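Putative uncharacterized protein PH0242 (Pyrococcus horikoshii, PDB 3VU1) belongs to the archaeal AglB family of oligosaccharyltransferases, here as the C-terminal globular domain, which carries a bound calcium ion. Local coordinates at residues Ser226-Pro238 against Ile246-Ile258. Residues are numbered along the deposited sequence; the frame is centred on the assembly and turned at random.
Sequences SEFAEKLFSNFIP and IVYEFRPFAIYKI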
ATOM      1  N   SER A 226       7.797  13.562   7.985  1.00 50.96           N
ATOM      2  CA  SER A 226       6.853  14.075   8.946  1.00 50.78           C
ATOM      3  C   SER A 226       5.418  13.789   8.516  1.00 48.94           C
ATOM      4  O   SER A 226       5.040  14.083   7.386  1.00 48.83           O
ATOM      5  CB  SER A 226       7.081  15.567   9.115  1.00 52.68           C
ATOM      6  OG  SER A 226       5.906  16.158   9.607  1.00 62.78           O
ATOM      7  N   GLU A 227       4.628  13.202   9.417  1.00 48.39           N
ATOM      8  CA  GLU A 227       3.227  12.852   9.124  1.00 49.19           C
ATOM      9  C   GLU A 227       3.053  11.531   8.333  1.00 48.00           C
ATOM     10  O   GLU A 227       1.943  10.998   8.253  1.00 45.94           O
ATOM     11  CB  GLU A 227       2.536  14.005   8.371  1.00 52.29           C
ATOM     12  CG  GLU A 227       2.415  15.308   9.147  1.00 58.40           C
ATOM     13  CD  GLU A 227       1.099  15.398   9.873  1.00 67.85           C
ATOM     14  OE1 GLU A 227       0.102  15.774   9.217  1.00 71.59           O
ATOM     15  OE2 GLU A 227       1.044  15.084  11.088  1.00 75.35           O
ATOM     16  N   PHE A 228       4.134  11.011   7.746  1.00 44.42           N
ATOM     17  CA  PHE A 228       4.026   9.894   6.812  1.00 40.10           C
ATOM     18  C   PHE A 228       3.445   8.574   7.378  1.00 38.85           C
ATOM     19  O   PHE A 228       2.619   7.916   6.719  1.00 36.23           O
ATOM     20  CB  PHE A 228       5.344   9.625   6.062  1.00 39.14           C
ATOM     21  CG  PHE A 228       5.156   8.697   4.886  1.00 41.34           C
ATOM     22  CD1 PHE A 228       4.543   9.155   3.705  1.00 41.04           C
ATOM     23  CD2 PHE A 228       5.490   7.342   4.984  1.00 40.22           C
ATOM     24  CE1 PHE A 228       4.319   8.299   2.643  1.00 41.95           C
ATOM     25  CE2 PHE A 228       5.273   6.482   3.912  1.00 39.94           C
ATOM     26  CZ  PHE A 228       4.692   6.962   2.744  1.00 41.79           C
ATOM     27  N   ALA A 229       3.878   8.176   8.571  1.00 35.90           N
ATOM     28  CA  ALA A 229       3.302   7.002   9.201  1.00 36.50           C
ATOM     29  C   ALA A 229       1.796   7.185   9.417  1.00 39.01           C
ATOM     30  O   ALA A 229       0.999   6.288   9.111  1.00 41.33           O
ATOM     31  CB  ALA A 229       4.005   6.685  10.500  1.00 34.44           C
ATOM     32  N   GLU A 230       1.403   8.355   9.909  1.00 42.28           N
ATOM     33  CA  GLU A 230      -0.004   8.615  10.210  1.00 43.43           C
ATOM     34  C   GLU A 230      -0.867   8.564   8.945  1.00 41.52           C
ATOM     35  O   GLU A 230      -1.999   8.062   8.978  1.00 42.94           O
ATOM     36  CB  GLU A 230      -0.157   9.954  10.933  1.00 48.15           C
ATOM     37  CG  GLU A 230      -0.939   9.857  12.237  1.00 61.03           C
ATOM     38  CD  GLU A 230      -1.627  11.166  12.636  1.00 74.97           C
ATOM     39  OE1 GLU A 230      -2.784  11.098  13.145  1.00 74.83           O
ATOM     40  OE2 GLU A 230      -1.025  12.262  12.429  1.00 77.04           O
ATOM     41  N   LYS A 231      -0.332   9.076   7.830  1.00 37.45           N
ATOM     42  CA  LYS A 231      -1.060   9.071   6.565  1.00 35.25           C
ATOM     43  C   LYS A 231      -1.164   7.666   6.039  1.00 32.62           C
ATOM     44  O   LYS A 231      -2.266   7.206   5.718  1.00 29.76           O
ATOM     45  CB  LYS A 231      -0.395   9.947   5.525  1.00 35.64           C
ATOM     46  CG  LYS A 231      -0.448  11.433   5.784  1.00 36.63           C
ATOM     47  CD  LYS A 231       0.824  12.031   5.231  1.00 39.05           C
ATOM     48  CE  LYS A 231       0.612  12.711   3.896  1.00 42.87           C
ATOM     49  NZ  LYS A 231       0.313  14.157   4.096  1.00 43.75           N
ATOM     50  N   LEU A 232      -0.017   6.987   5.967  1.00 31.59           N
ATOM     51  CA  LEU A 232       0.012   5.578   5.598  1.00 31.24           C
ATOM     52  C   LEU A 232      -1.076   4.756   6.263  1.00 30.26           C
ATOM     53  O   LEU A 232      -1.770   3.986   5.590  1.00 30.49           O
ATOM     54  CB  LEU A 232       1.357   4.946   5.900  1.00 32.63           C
ATOM     55  CG  LEU A 232       1.593   3.561   5.257  1.00 33.60           C
ATOM     56  CD1 LEU A 232       1.825   3.678   3.754  1.00 35.54           C
ATOM     57  CD2 LEU A 232       2.792   2.878   5.888  1.00 33.99           C
ATOM     58  N   PHE A 233      -1.252   4.916   7.571  1.00 29.28           N
ATOM     59  CA  PHE A 233      -2.235   4.084   8.275  1.00 28.68           C
ATOM     60  C   PHE A 233      -3.667   4.429   7.905  1.00 27.33           C
ATOM     61  O   PHE A 233      -4.556   3.662   8.154  1.00 30.21           O
ATOM     62  CB  PHE A 233      -2.007   4.065   9.790  1.00 29.93           C
ATOM     63  CG  PHE A 233      -0.706   3.434  10.191  1.00 33.51           C
ATOM     64  CD1 PHE A 233       0.174   4.089  11.040  1.00 36.50           C
ATOM     65  CD2 PHE A 233      -0.337   2.187   9.692  1.00 35.06           C
ATOM     66  CE1 PHE A 233       1.401   3.509  11.391  1.00 37.40           C
ATOM     67  CE2 PHE A 233       0.869   1.606  10.041  1.00 36.16           C
ATOM     68  CZ  PHE A 233       1.745   2.269  10.886  1.00 37.88           C
ATOM     69  N   SER A 234      -3.914   5.556   7.274  1.00 27.39           N
ATOM     70  CA  SER A 234      -5.263   5.783   6.755  1.00 27.66           C
ATOM     71  C   SER A 234      -5.445   5.194   5.328  1.00 29.11           C
ATOM     72  O   SER A 234      -6.585   4.957   4.883  1.00 27.73           O
ATOM     73  CB  SER A 234      -5.602   7.277   6.792  1.00 27.28           C
ATOM     74  OG  SER A 234      -4.903   8.004   5.784  1.00 27.68           O
ATOM     75  N   ASN A 235      -4.336   4.979   4.608  1.00 27.38           N
ATOM     76  CA  ASN A 235      -4.409   4.327   3.288  1.00 29.48           C
ATOM     77  C   ASN A 235      -4.502   2.791   3.331  1.00 31.82           C
ATOM     78  O   ASN A 235      -5.029   2.161   2.404  1.00 30.34           O
ATOM     79  CB  ASN A 235      -3.223   4.749   2.448  1.00 27.41           C
ATOM     80  CG  ASN A 235      -3.194   6.229   2.239  1.00 26.11           C
ATOM     81  OD1 ASN A 235      -4.126   6.804   1.684  1.00 26.34           O
ATOM     82  ND2 ASN A 235      -2.153   6.859   2.708  1.00 24.91           N
ATOM     83  N   PHE A 236      -3.991   2.222   4.431  1.00 34.69           N
ATOM     84  CA  PHE A 236      -3.960   0.772   4.696  1.00 34.54           C
ATOM     85  C   PHE A 236      -4.603   0.469   6.033  1.00 33.55           C
ATOM     86  O   PHE A 236      -4.000   0.700   7.076  1.00 33.39           O
ATOM     87  CB  PHE A 236      -2.507   0.255   4.635  1.00 32.52           C
ATOM     88  CG  PHE A 236      -1.892   0.429   3.279  1.00 30.99           C
ATOM     89  CD1 PHE A 236      -1.299   1.645   2.920  1.00 29.97           C
ATOM     90  CD2 PHE A 236      -1.969  -0.600   2.326  1.00 30.44           C
ATOM     91  CE1 PHE A 236      -0.766   1.822   1.645  1.00 31.29           C
ATOM     92  CE2 PHE A 236      -1.433  -0.433   1.044  1.00 29.83           C
ATOM     93  CZ  PHE A 236      -0.840   0.783   0.701  1.00 30.79           C
ATOM     94  N   ILE A 237      -5.832  -0.032   5.971  1.00 34.98           N
ATOM     95  CA  ILE A 237      -6.666  -0.330   7.143  1.00 36.29           C
ATOM     96  C   ILE A 237      -6.627  -1.827   7.508  1.00 34.60           C
ATOM     97  O   ILE A 237      -6.996  -2.673   6.694  1.00 32.78           O
ATOM     98  CB  ILE A 237      -8.126   0.101   6.836  1.00 37.95           C
ATOM     99  CG1 ILE A 237      -8.184   1.608   6.581  1.00 38.00           C
ATOM    100  CG2 ILE A 237      -9.091  -0.289   7.950  1.00 36.79           C
ATOM    101  CD1 ILE A 237      -7.349   2.424   7.558  1.00 34.85           C
ATOM    102  N   PRO A 238      -6.182  -2.170   8.726  1.00 34.75           N
ATOM    103  CA  PRO A 238      -6.204  -3.624   9.035  1.00 34.37           C
ATOM    104  C   PRO A 238      -7.623  -4.068   9.090  1.00 33.52           C
ATOM    105  O   PRO A 238      -8.361  -3.544   9.887  1.00 40.22           O
ATOM    106  CB  PRO A 238      -5.606  -3.732  10.444  1.00 29.93           C
ATOM    107  CG  PRO A 238      -5.463  -2.344  10.946  1.00 29.61           C
ATOM    108  CD  PRO A 238      -5.585  -1.363   9.806  1.00 32.85           C
ATOM    109  N   ILE A 246      -1.518 -10.084   8.173  1.00 32.29           N
ATOM    110  CA  ILE A 246      -2.437  -8.969   8.300  1.00 30.05           C
ATOM    111  C   ILE A 246      -2.965  -8.620   6.902  1.00 31.65           C
ATOM    112  O   ILE A 246      -2.180  -8.390   5.969  1.00 31.58           O
ATOM    113  CB  ILE A 246      -1.746  -7.734   8.937  1.00 29.91           C
ATOM    114  CG1 ILE A 246      -0.922  -8.156  10.189  1.00 29.82           C
ATOM    115  CG2 ILE A 246      -2.792  -6.667   9.223  1.00 28.55           C
ATOM    116  CD1 ILE A 246      -0.033  -7.113  10.858  1.00 24.57           C
ATOM    117  N   VAL A 247      -4.289  -8.586   6.755  1.00 31.07           N
ATOM    118  CA  VAL A 247      -4.932  -8.110   5.523  1.00 29.06           C
ATOM    119  C   VAL A 247      -5.288  -6.639   5.648  1.00 28.69           C
ATOM    120  O   VAL A 247      -6.108  -6.274   6.489  1.00 31.52           O
ATOM    121  CB  VAL A 247      -6.237  -8.899   5.259  1.00 28.34           C
ATOM    122  CG1 VAL A 247      -6.950  -8.431   3.989  1.00 25.86           C
ATOM    123  CG2 VAL A 247      -5.931 -10.378   5.194  1.00 27.33           C
ATOM    124  N   TYR A 248      -4.690  -5.801   4.811  1.00 28.43           N
ATOM    125  CA  TYR A 248      -4.991  -4.363   4.784  1.00 25.73           C
ATOM    126  C   TYR A 248      -5.867  -4.015   3.611  1.00 26.87           C
ATOM    127  O   TYR A 248      -5.594  -4.446   2.500  1.00 28.92           O
ATOM    128  CB  TYR A 248      -3.720  -3.590   4.661  1.00 23.84           C
ATOM    129  CG  TYR A 248      -2.894  -3.562   5.926  1.00 24.90           C
ATOM    130  CD1 TYR A 248      -1.814  -4.422   6.083  1.00 23.90           C
ATOM    131  CD2 TYR A 248      -3.195  -2.661   6.980  1.00 25.35           C
ATOM    132  CE1 TYR A 248      -1.031  -4.379   7.223  1.00 24.88           C
ATOM    133  CE2 TYR A 248      -2.442  -2.627   8.146  1.00 23.78           C
ATOM    134  CZ  TYR A 248      -1.350  -3.471   8.251  1.00 26.19           C
ATOM    135  OH  TYR A 248      -0.569  -3.449   9.376  1.00 27.36           O
ATOM    136  N   GLU A 249      -6.942  -3.267   3.847  1.00 28.65           N
ATOM    137  CA  GLU A 249      -7.731  -2.700   2.750  1.00 29.65           C
ATOM    138  C   GLU A 249      -7.003  -1.453   2.270  1.00 31.05           C
ATOM    139  O   GLU A 249      -6.461  -0.671   3.086  1.00 31.64           O
ATOM    140  CB  GLU A 249      -9.118  -2.337   3.214  1.00 31.46           C
ATOM    141  CG  GLU A 249      -9.913  -1.462   2.269  1.00 34.61           C
ATOM    142  CD  GLU A 249     -11.260  -1.032   2.868  1.00 39.41           C
ATOM    143  OE1 GLU A 249     -11.923  -1.853   3.527  1.00 40.56           O
ATOM    144  OE2 GLU A 249     -11.685   0.131   2.674  1.00 42.17           O
ATOM    145  N   PHE A 250      -6.932  -1.295   0.950  1.00 29.95           N
ATOM    146  CA  PHE A 250      -6.278  -0.138   0.375  1.00 29.05           C
ATOM    147  C   PHE A 250      -7.316   0.904   0.069  1.00 30.93           C
ATOM    148  O   PHE A 250      -8.321   0.611  -0.589  1.00 30.15           O
ATOM    149  CB  PHE A 250      -5.524  -0.512  -0.880  1.00 27.36           C
ATOM    150  CG  PHE A 250      -4.863   0.646  -1.581  1.00 25.74           C
ATOM    151  CD1 PHE A 250      -3.819   1.355  -0.974  1.00 25.00           C
ATOM    152  CD2 PHE A 250      -5.253   1.001  -2.885  1.00 23.86           C
ATOM    153  CE1 PHE A 250      -3.190   2.395  -1.646  1.00 22.98           C
ATOM    154  CE2 PHE A 250      -4.640   2.052  -3.546  1.00 22.55           C
ATOM    155  CZ  PHE A 250      -3.602   2.735  -2.934  1.00 22.56           C
ATOM    156  N   ARG A 251      -7.072   2.113   0.581  1.00 32.51           N
ATOM    157  CA  ARG A 251      -7.881   3.271   0.261  1.00 31.63           C
ATOM    158  C   ARG A 251      -6.942   4.312  -0.255  1.00 31.69           C
ATOM    159  O   ARG A 251      -6.199   4.931   0.522  1.00 32.65           O
ATOM    160  CB  ARG A 251      -8.586   3.772   1.494  1.00 33.89           C
ATOM    161  CG  ARG A 251      -9.614   2.806   2.037  1.00 35.78           C
ATOM    162  CD  ARG A 251      -9.963   3.204   3.444  1.00 37.55           C
ATOM    163  NE  ARG A 251     -11.103   2.454   3.941  1.00 41.74           N
ATOM    164  CZ  ARG A 251     -11.600   2.585   5.167  1.00 39.83           C
ATOM    165  NH1 ARG A 251     -11.069   3.454   6.020  1.00 37.24           N
ATOM    166  NH2 ARG A 251     -12.651   1.868   5.517  1.00 35.71           N
ATOM    167  N   PRO A 252      -6.926   4.487  -1.577  1.00 32.55           N
ATOM    168  CA  PRO A 252      -5.980   5.446  -2.187  1.00 31.67           C
ATOM    169  C   PRO A 252      -6.219   6.893  -1.700  1.00 31.70           C
ATOM    170  O   PRO A 252      -5.254   7.653  -1.536  1.00 31.81           O
ATOM    171  CB  PRO A 252      -6.223   5.301  -3.694  1.00 31.13           C
ATOM    172  CG  PRO A 252      -7.570   4.637  -3.828  1.00 33.78           C
ATOM    173  CD  PRO A 252      -7.823   3.847  -2.562  1.00 31.91           C
ATOM    174  N   PHE A 253      -7.475   7.257  -1.444  1.00 29.76           N
ATOM    175  CA  PHE A 253      -7.791   8.589  -0.880  1.00 31.77           C
ATOM    176  C   PHE A 253      -8.446   8.478   0.493  1.00 31.70           C
ATOM    177  O   PHE A 253      -9.561   8.009   0.637  1.00 30.50           O
ATOM    178  CB  PHE A 253      -8.657   9.403  -1.850  1.00 29.35           C
ATOM    179  CG  PHE A 253      -8.124   9.393  -3.239  1.00 29.61           C
ATOM    180  CD1 PHE A 253      -8.764   8.655  -4.243  1.00 29.77           C
ATOM    181  CD2 PHE A 253      -6.935  10.061  -3.544  1.00 28.00           C
ATOM    182  CE1 PHE A 253      -8.248   8.624  -5.539  1.00 29.08           C
ATOM    183  CE2 PHE A 253      -6.408  10.011  -4.824  1.00 27.54           C
ATOM    184  CZ  PHE A 253      -7.067   9.288  -5.823  1.00 27.24           C
ATOM    185  N   ALA A 254      -7.727   8.907   1.507  1.00 32.69           N
ATOM    186  CA  ALA A 254      -8.185   8.691   2.860  1.00 34.49           C
ATOM    187  C   ALA A 254      -8.012   9.935   3.738  1.00 36.26           C
ATOM    188  O   ALA A 254      -7.223  10.858   3.422  1.00 33.58           O
ATOM    189  CB  ALA A 254      -7.450   7.520   3.472  1.00 33.46           C
ATOM    190  N   ILE A 255      -8.760   9.934   4.839  1.00 33.97           N
ATOM    191  CA  ILE A 255      -8.685  10.982   5.832  1.00 31.84           C
ATOM    192  C   ILE A 255      -8.006  10.381   7.051  1.00 31.48           C
ATOM    193  O   ILE A 255      -8.482   9.387   7.597  1.00 29.73           O
ATOM    194  CB  ILE A 255     -10.094  11.506   6.190  1.00 30.01           C
ATOM    195  CG1 ILE A 255     -10.656  12.281   5.008  1.00 27.79           C
ATOM    196  CG2 ILE A 255     -10.041  12.332   7.471  1.00 30.25           C
ATOM    197  CD1 ILE A 255     -12.123  12.622   5.109  1.00 28.58           C
ATOM    198  N   TYR A 256      -6.902  10.986   7.473  1.00 30.78           N
ATOM    199  CA  TYR A 256      -6.191  10.472   8.620  1.00 32.25           C
ATOM    200  C   TYR A 256      -6.470  11.161   9.950  1.00 33.50           C
ATOM    201  O   TYR A 256      -5.964  10.715  10.976  1.00 35.68           O
ATOM    202  CB  TYR A 256      -4.684  10.416   8.358  1.00 32.77           C
ATOM    203  CG  TYR A 256      -3.964  11.724   8.141  1.00 33.01           C
ATOM    204  CD1 TYR A 256      -3.206  12.298   9.161  1.00 34.14           C
ATOM    205  CD2 TYR A 256      -4.006  12.378   6.907  1.00 33.78           C
ATOM    206  CE1 TYR A 256      -2.515  13.485   8.961  1.00 33.36           C
ATOM    207  CE2 TYR A 256      -3.319  13.568   6.694  1.00 32.51           C
ATOM    208  CZ  TYR A 256      -2.566  14.099   7.721  1.00 33.67           C
ATOM    209  OH  TYR A 256      -1.889  15.267   7.531  1.00 35.37           O
ATOM    210  N   LYS A 257      -7.257  12.234   9.935  1.00 35.25           N
ATOM    211  CA  LYS A 257      -7.492  13.070  11.123  1.00 35.77           C
ATOM    212  C   LYS A 257      -8.638  13.982  10.756  1.00 36.54           C
ATOM    213  O   LYS A 257      -8.653  14.546   9.650  1.00 38.76           O
ATOM    214  CB  LYS A 257      -6.244  13.891  11.427  1.00 39.92           C
ATOM    215  CG  LYS A 257      -6.206  14.663  12.739  1.00 43.72           C
ATOM    216  CD  LYS A 257      -4.986  15.581  12.693  1.00 48.40           C
ATOM    217  CE  LYS A 257      -4.612  16.191  14.030  1.00 55.23           C
ATOM    218  NZ  LYS A 257      -3.531  15.439  14.727  1.00 62.70           N
ATOM    219  N   ILE A 258      -9.634  14.057  11.629  1.00 33.01           N
ATOM    220  CA  ILE A 258     -10.735  15.004  11.481  1.00 31.97           C
ATOM    221  C   ILE A 258     -10.728  15.950  12.697  1.00 35.56           C
ATOM    222  O   ILE A 258     -10.530  15.495  13.852  1.00 34.57           O
ATOM    223  CB  ILE A 258     -12.082  14.293  11.479  1.00 30.43           C
ATOM    224  CG1 ILE A 258     -12.143  13.243  10.377  1.00 29.58           C
ATOM    225  CG2 ILE A 258     -13.225  15.304  11.376  1.00 31.86           C
ATOM    226  CD1 ILE A 258     -13.531  12.642  10.190  1.00 27.59           C
TER
HETATM  227  O   HOH W   1      -9.194   5.397   5.949  1.00 24.94           O
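Ile246 reaches the ring of Pro238 through its CG2 branch. Tyr248 pairs with Pro238, and its ring lies obliquely to the proline, CE2 being 3.8 Å from Pro238 CD. On the same face of the sheet, Tyr248 CD2 touches Phe236 CB, the side chains crossing at about a right angle. The hydroxyl of Tyr248 goes on to the backbone oxygen of Leu216. Glu249 and Ile237 form the antiparallel hydrogen-bonded pair. Ile237 N donates to Glu249 O at 3.0 Å, and Glu249 N returns a bond to Ile237 O. Phe250, two residues on from Tyr248 and on the same face, meets the ring of Phe236 obliquely, with planes 47° apart and Phe236 CZ 3.5 Å from Phe250 CD1. Phe67 and Phe286 also pack on Phe236. These pairs belong to a beta hairpin of strands 236-242 and 245-250. Helix 228-235 leads straight into strand 236-242, one of the two outermost strands of a mixed sheet within this chain.

Arg251 N extends the pairing with a nearly straight bond of 2.7 Å to Asn235 O (171°). Arg251, extended from CG to NE, brings its guanidinium to Ile237 CG1, which lies over one face. NE makes a salt bridge to Glu249 OE2, and NH1 reaches Ser234 O through a water. After Arg251 and Pro252, strand 253-262 passes the helix. Ala254 CB sits against Ser234, whose OG bonds to Lys231 O at 2.8 Å. Tyr256 has CG between its backbone N and carbonyl carbon (chi1 65°), which sends the ring back towards the start of the helix. Lys231 CG covers one face at 3.8 Å from the Tyr256 ring centroid, a CH-pi contact. Glu230 OE2 lies at the ring edge, and Tyr256 OH donates to Glu227 OE1 at 2.7 Å.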